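Local coordinates for protein argonaute (Marinitoga piezophila, PDB 5I4A), which uses short guide RNAs with a 5'-hydroxyl end to find complementary single-stranded DNA or RNA targets and cleave them, at residues Phe32-Phe44 / Val51-Pro64. Sequence-based numbering, arbitrary orientation.
Sequences FARNLSRVNNFKF and VWIEIPDIDFQITP. With nucleotides of chain B.
Asn-40, in the last turn of helix 29-40, grips the backbone of Thr-63 through both ends of its amide. Asn-40 OD1 accepts from Thr-63 N at 2.8 Å, nearly straight at 167°, while Asn-40 ND2 donates to Thr-63 O at 2.7 Å along a more bent path, an example of a side-chain amide standing in for a peptide group by pairing with both the N-H and C=O of one residue. The other N-H of Asn-40 ND2 turns back to Leu-36 O, 2.9 Å away and in the amide plane, which fixes the flip of the group; a water bridges OD1 to Gln-61 O. Were Asn-40 replaced by alanine, Thr-63 N and O would be likely to lose these mates, and residues 60-64 their tie to the helix end.

Around this clamp the packing is apolar and aromatic. With CG anti to the carbonyl carbon (chi1 -75°), Phe-44 lies between two aliphatic groups: Ile-53 CD1 sits 3.9 Å from its ring centroid in a CH-pi contact, and Leu-36 CB covers the opposite face. Phe-60 turns its edge to the face of Phe-42, a T-shaped pair with planes at 83°. Further along, Val-51 CG1 meets Ala-33 CB at 3.8 Å, and its CG2 touches Phe-32 CD2.

The contact thus lays helix 29-40 of the N-terminal domain over a four-stranded antiparallel sheet in which strand 51-56 runs between 45-46 and 16-22, while helix 84-101 receives Phe-60 on Lys-97.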
loop_
_atom_site.group_PDB
_atom_site.type_symbol
_atom_site.label_atom_id
_atom_site.label_comp_id
_atom_site.label_asym_id
_atom_site.label_seq_id
_atom_site.Cartn_x
_atom_site.Cartn_y
_atom_site.Cartn_z
ATOM N N PHE A 32 32.663 14.589 18.707
ATOM C CA PHE A 32 31.965 15.224 19.823
ATOM C C PHE A 32 30.455 15.117 19.644
ATOM O O PHE A 32 29.729 14.749 20.575
ATOM C CB PHE A 32 32.412 16.684 19.939
ATOM C CG PHE A 32 31.905 17.392 21.170
ATOM C CD1 PHE A 32 31.933 16.775 22.410
ATOM C CD2 PHE A 32 31.433 18.694 21.089
ATOM C CE1 PHE A 32 31.474 17.431 23.541
ATOM C CE2 PHE A 32 30.977 19.355 22.216
ATOM C CZ PHE A 32 30.997 18.723 23.443
ATOM N N ALA A 33 29.969 15.406 18.435
ATOM C CA ALA A 33 28.538 15.309 18.165
ATOM C C ALA A 33 28.041 13.873 18.295
ATOM O O ALA A 33 26.933 13.634 18.790
ATOM C CB ALA A 33 28.230 15.861 16.774
ATOM N N ARG A 34 28.847 12.901 17.860
ATOM C CA ARG A 34 28.418 11.507 17.920
ATOM C C ARG A 34 28.283 11.028 19.360
ATOM O O ARG A 34 27.306 10.354 19.709
ATOM C CB ARG A 34 29.398 10.620 17.155
ATOM C CG ARG A 34 29.117 9.132 17.296
ATOM C CD ARG A 34 28.494 8.557 16.035
ATOM N NE ARG A 34 29.328 7.513 15.445
ATOM C CZ ARG A 34 28.967 6.239 15.334
ATOM N NH1 ARG A 34 27.774 5.843 15.758
ATOM N NH2 ARG A 34 29.796 5.360 14.784
ATOM N N ASN A 35 29.252 11.364 20.214
ATOM C CA ASN A 35 29.164 10.967 21.615
ATOM C C ASN A 35 27.998 11.658 22.311
ATOM O O ASN A 35 27.318 11.050 23.145
ATOM C CB ASN A 35 30.478 11.271 22.334
ATOM C CG ASN A 35 31.662 10.558 21.708
ATOM O OD1 ASN A 35 31.494 9.668 20.872
ATOM N ND2 ASN A 35 32.867 10.943 22.112
ATOM N N LEU A 36 27.749 12.926 21.978
ATOM C CA LEU A 36 26.610 13.630 22.559
ATOM C C LEU A 36 25.292 13.011 22.112
ATOM O O LEU A 36 24.348 12.904 22.904
ATOM C CB LEU A 36 26.664 15.111 22.189
ATOM C CG LEU A 36 27.791 15.894 22.861
ATOM C CD1 LEU A 36 27.817 17.332 22.375
ATOM C CD2 LEU A 36 27.637 15.833 24.374
ATOM N N SER A 37 25.209 12.600 20.844
ATOM C CA SER A 37 24.000 11.945 20.355
ATOM C C SER A 37 23.753 10.633 21.088
ATOM O O SER A 37 22.615 10.322 21.457
ATOM C CB SER A 37 24.111 11.701 18.850
ATOM O OG SER A 37 24.508 12.872 18.157
ATOM N N ARG A 38 24.815 9.858 21.316
ATOM C CA ARG A 38 24.669 8.534 21.911
ATOM C C ARG A 38 24.133 8.616 23.335
ATOM O O ARG A 38 23.247 7.843 23.718
ATOM C CB ARG A 38 26.017 7.813 21.886
ATOM C CG ARG A 38 25.937 6.309 22.057
ATOM C CD ARG A 38 27.324 5.713 22.238
ATOM N NE ARG A 38 27.696 5.650 23.647
ATOM C CZ ARG A 38 28.311 6.624 24.309
ATOM N NH1 ARG A 38 28.641 7.753 23.697
ATOM N NH2 ARG A 38 28.595 6.468 25.588
ATOM N N VAL A 39 24.656 9.546 24.136
ATOM C CA VAL A 39 24.270 9.612 25.542
ATOM C C VAL A 39 22.945 10.333 25.757
ATOM O O VAL A 39 22.319 10.155 26.810
ATOM C CB VAL A 39 25.371 10.287 26.377
ATOM C CG1 VAL A 39 26.657 9.477 26.309
ATOM C CG2 VAL A 39 25.608 11.705 25.890
ATOM N N ASN A 40 22.495 11.140 24.800
ATOM C CA ASN A 40 21.230 11.849 24.923
ATOM C C ASN A 40 20.106 11.208 24.121
ATOM O O ASN A 40 18.970 11.689 24.192
ATOM C CB ASN A 40 21.394 13.311 24.493
ATOM C CG ASN A 40 22.167 14.137 25.502
ATOM O OD1 ASN A 40 21.586 14.718 26.419
ATOM N ND2 ASN A 40 23.483 14.200 25.334
ATOM N N ASN A 41 20.392 10.144 23.368
ATOM C CA ASN A 41 19.408 9.509 22.486
ATOM C C ASN A 41 18.778 10.533 21.545
ATOM O O ASN A 41 17.586 10.480 21.240
ATOM C CB ASN A 41 18.331 8.776 23.291
ATOM C CG ASN A 41 18.818 7.455 23.847
ATOM O OD1 ASN A 41 19.512 6.702 23.166
ATOM N ND2 ASN A 41 18.459 7.168 25.094
ATOM N N PHE A 42 19.596 11.475 21.082
ATOM C CA PHE A 42 19.101 12.615 20.316
ATOM C C PHE A 42 20.245 13.132 19.463
ATOM O O PHE A 42 21.284 13.526 20.003
ATOM C CB PHE A 42 18.579 13.707 21.252
ATOM C CG PHE A 42 17.769 14.765 20.563
ATOM C CD1 PHE A 42 18.384 15.727 19.780
ATOM C CD2 PHE A 42 16.392 14.807 20.711
ATOM C CE1 PHE A 42 17.642 16.703 19.149
ATOM C CE2 PHE A 42 15.644 15.784 20.082
ATOM C CZ PHE A 42 16.270 16.733 19.300
ATOM N N LYS A 43 20.055 13.148 18.147
ATOM C CA LYS A 43 21.160 13.415 17.236
ATOM C C LYS A 43 21.616 14.867 17.333
ATOM O O LYS A 43 20.813 15.796 17.200
ATOM C CB LYS A 43 20.753 13.087 15.801
ATOM C CG LYS A 43 21.920 13.030 14.826
ATOM C CD LYS A 43 21.563 12.241 13.576
ATOM C CE LYS A 43 22.811 11.792 12.829
ATOM N NZ LYS A 43 22.484 10.790 11.776
ATOM N N PHE A 44 22.911 15.051 17.578
ATOM C CA PHE A 44 23.579 16.335 17.437
ATOM C C PHE A 44 24.157 16.453 16.032
ATOM O O PHE A 44 24.569 15.461 15.427
ATOM C CB PHE A 44 24.713 16.486 18.457
ATOM C CG PHE A 44 24.255 16.768 19.862
ATOM C CD1 PHE A 44 23.523 15.831 20.573
ATOM C CD2 PHE A 44 24.592 17.960 20.485
ATOM C CE1 PHE A 44 23.113 16.088 21.869
ATOM C CE2 PHE A 44 24.185 18.223 21.783
ATOM C CZ PHE A 44 23.448 17.286 22.477
ATOM N N VAL A 51 29.388 22.251 17.354
ATOM C CA VAL A 51 28.391 21.191 17.447
ATOM C C VAL A 51 27.120 21.799 18.020
ATOM O O VAL A 51 27.177 22.560 18.994
ATOM C CB VAL A 51 28.891 20.027 18.320
ATOM C CG1 VAL A 51 27.742 19.107 18.707
ATOM C CG2 VAL A 51 29.979 19.253 17.596
ATOM N N TRP A 52 25.975 21.475 17.420
ATOM C CA TRP A 52 24.719 22.082 17.836
ATOM C C TRP A 52 23.614 21.038 17.929
ATOM O O TRP A 52 23.734 19.914 17.432
ATOM C CB TRP A 52 24.302 23.222 16.895
ATOM C CG TRP A 52 24.553 22.978 15.438
ATOM C CD1 TRP A 52 25.728 23.161 14.767
ATOM C CD2 TRP A 52 23.598 22.545 14.461
ATOM N NE1 TRP A 52 25.568 22.853 13.438
ATOM C CE2 TRP A 52 24.269 22.472 13.225
ATOM C CE3 TRP A 52 22.244 22.200 14.514
ATOM C CZ2 TRP A 52 23.632 22.078 12.051
ATOM C CZ3 TRP A 52 21.614 21.804 13.347
ATOM C CH2 TRP A 52 22.308 21.744 12.134
ATOM N N ILE A 53 22.525 21.436 18.585
ATOM C CA ILE A 53 21.352 20.594 18.771
ATOM C C ILE A 53 20.111 21.469 18.657
ATOM O O ILE A 53 20.074 22.586 19.184
ATOM C CB ILE A 53 21.392 19.848 20.123
ATOM C CG1 ILE A 53 20.200 18.896 20.251
ATOM C CG2 ILE A 53 21.437 20.829 21.297
ATOM C CD1 ILE A 53 20.165 18.141 21.562
ATOM N N GLU A 54 19.101 20.968 17.952
ATOM C CA GLU A 54 17.824 21.652 17.794
ATOM C C GLU A 54 16.781 20.912 18.621
ATOM O O GLU A 54 16.547 19.717 18.405
ATOM C CB GLU A 54 17.424 21.721 16.322
ATOM C CG GLU A 54 18.311 22.647 15.505
ATOM C CD GLU A 54 18.350 22.293 14.031
ATOM O OE1 GLU A 54 17.838 21.217 13.657
ATOM O OE2 GLU A 54 18.903 23.090 13.245
ATOM N N ILE A 55 16.168 21.616 19.568
ATOM C CA ILE A 55 15.276 20.992 20.543
ATOM C C ILE A 55 13.979 21.788 20.606
ATOM O O ILE A 55 13.926 22.957 20.191
ATOM C CB ILE A 55 15.928 20.912 21.945
ATOM C CG1 ILE A 55 16.307 22.311 22.436
ATOM C CG2 ILE A 55 17.126 19.984 21.929
ATOM C CD1 ILE A 55 16.559 22.387 23.927
ATOM N N PRO A 56 12.911 21.182 21.122
ATOM C CA PRO A 56 11.713 21.964 21.436
ATOM C C PRO A 56 12.004 22.930 22.572
ATOM O O PRO A 56 12.926 22.737 23.367
ATOM C CB PRO A 56 10.683 20.908 21.858
ATOM C CG PRO A 56 11.246 19.589 21.411
ATOM C CD PRO A 56 12.732 19.752 21.426
ATOM N N ASP A 57 11.198 23.990 22.642
ATOM C CA ASP A 57 11.365 25.008 23.678
ATOM C C ASP A 57 10.763 24.526 24.999
ATOM O O ASP A 57 9.812 25.090 25.541
ATOM C CB ASP A 57 10.746 26.326 23.235
ATOM C CG ASP A 57 11.057 27.462 24.187
ATOM O OD1 ASP A 57 12.076 27.369 24.905
ATOM O OD2 ASP A 57 10.287 28.445 24.221
ATOM N N ILE A 58 11.346 23.445 25.515
ATOM C CA ILE A 58 10.934 22.841 26.772
ATOM C C ILE A 58 12.183 22.545 27.589
ATOM O O ILE A 58 13.310 22.667 27.107
ATOM C CB ILE A 58 10.094 21.561 26.560
ATOM C CG1 ILE A 58 10.711 20.673 25.474
ATOM C CG2 ILE A 58 8.660 21.923 26.202
ATOM C CD1 ILE A 58 11.739 19.674 25.976
ATOM N N ASP A 59 11.970 22.156 28.843
ATOM C CA ASP A 59 13.090 21.784 29.694
ATOM C C ASP A 59 13.759 20.535 29.138
ATOM O O ASP A 59 13.115 19.495 28.963
ATOM C CB ASP A 59 12.627 21.551 31.128
ATOM C CG ASP A 59 13.758 21.682 32.128
ATOM O OD1 ASP A 59 14.392 22.759 32.172
ATOM O OD2 ASP A 59 14.025 20.704 32.858
ATOM N N PHE A 60 15.053 20.647 28.851
ATOM C CA PHE A 60 15.810 19.600 28.168
ATOM C C PHE A 60 17.176 19.538 28.844
ATOM O O PHE A 60 18.043 20.377 28.578
ATOM C CB PHE A 60 15.926 19.901 26.677
ATOM C CG PHE A 60 16.444 18.752 25.854
ATOM C CD1 PHE A 60 17.738 18.286 26.019
ATOM C CD2 PHE A 60 15.646 18.160 24.890
ATOM C CE1 PHE A 60 18.217 17.238 25.258
ATOM C CE2 PHE A 60 16.122 17.114 24.123
ATOM C CZ PHE A 60 17.412 16.653 24.310
ATOM N N GLN A 61 17.364 18.547 29.711
ATOM C CA GLN A 61 18.604 18.398 30.465
ATOM C C GLN A 61 19.565 17.529 29.658
ATOM O O GLN A 61 19.327 16.331 29.472
ATOM C CB GLN A 61 18.325 17.795 31.838
ATOM C CG GLN A 61 17.359 18.611 32.691
ATOM C CD GLN A 61 17.998 19.853 33.287
ATOM O OE1 GLN A 61 18.109 20.888 32.630
ATOM N NE2 GLN A 61 18.419 19.754 34.544
ATOM N N ILE A 62 20.653 18.132 29.187
ATOM C CA ILE A 62 21.610 17.435 28.335
ATOM C C ILE A 62 22.597 16.651 29.193
ATOM O O ILE A 62 22.979 17.068 30.291
ATOM C CB ILE A 62 22.326 18.438 27.406
ATOM C CG1 ILE A 62 21.306 19.136 26.505
ATOM C CG2 ILE A 62 23.385 17.747 26.555
ATOM C CD1 ILE A 62 21.908 20.178 25.588
ATOM N N THR A 63 23.002 15.493 28.681
ATOM C CA THR A 63 23.962 14.604 29.328
ATOM C C THR A 63 25.266 14.609 28.517
ATOM O O THR A 63 25.221 14.634 27.291
ATOM C CB THR A 63 23.373 13.167 29.434
ATOM O OG1 THR A 63 22.301 13.157 30.385
ATOM C CG2 THR A 63 24.417 12.135 29.835
ATOM N N PRO A 64 26.434 14.602 29.189
ATOM C CA PRO A 64 26.650 14.593 30.642
ATOM C C PRO A 64 26.338 15.921 31.318
ATOM O O PRO A 64 26.132 16.930 30.644
ATOM C CB PRO A 64 28.138 14.261 30.772
ATOM C CG PRO A 64 28.740 14.746 29.508
ATOM C CD PRO A 64 27.705 14.511 28.450
ATOM P P U B 21 29.037 1.263 16.476
ATOM O OP1 U B 21 30.047 0.434 17.197
ATOM O OP2 U B 21 28.876 2.673 16.897
ATOM O "O5'" U B 21 29.293 1.298 14.896
ATOM C "C5'" U B 21 30.063 0.288 14.234
ATOM C "C4'" U B 21 29.527 -1.090 14.552
ATOM O "O4'" U B 21 28.403 -1.394 13.686
ATOM C "C3'" U B 21 30.491 -2.288 14.466
ATOM O "O3'" U B 21 30.648 -2.920 15.737
ATOM C "C2'" U B 21 29.789 -3.280 13.524
ATOM O "O2'" U B 21 29.836 -4.621 13.973
ATOM C "C1'" U B 21 28.346 -2.781 13.481
ATOM N N1 U B 21 27.694 -3.083 12.195
ATOM C C2 U B 21 27.010 -4.288 12.117
ATOM O O2 U B 21 26.892 -5.060 13.031
ATOM N N3 U B 21 26.430 -4.604 10.928
ATOM C C4 U B 21 26.471 -3.839 9.796
ATOM O O4 U B 21 25.898 -4.248 8.790
ATOM C C5 U B 21 27.197 -2.608 9.912
ATOM C C6 U B 21 27.780 -2.278 11.079
HETATM O O HOH W 1 19.519 14.103 27.736
HETATM O O HOH W 2 19.878 18.521 16.153
#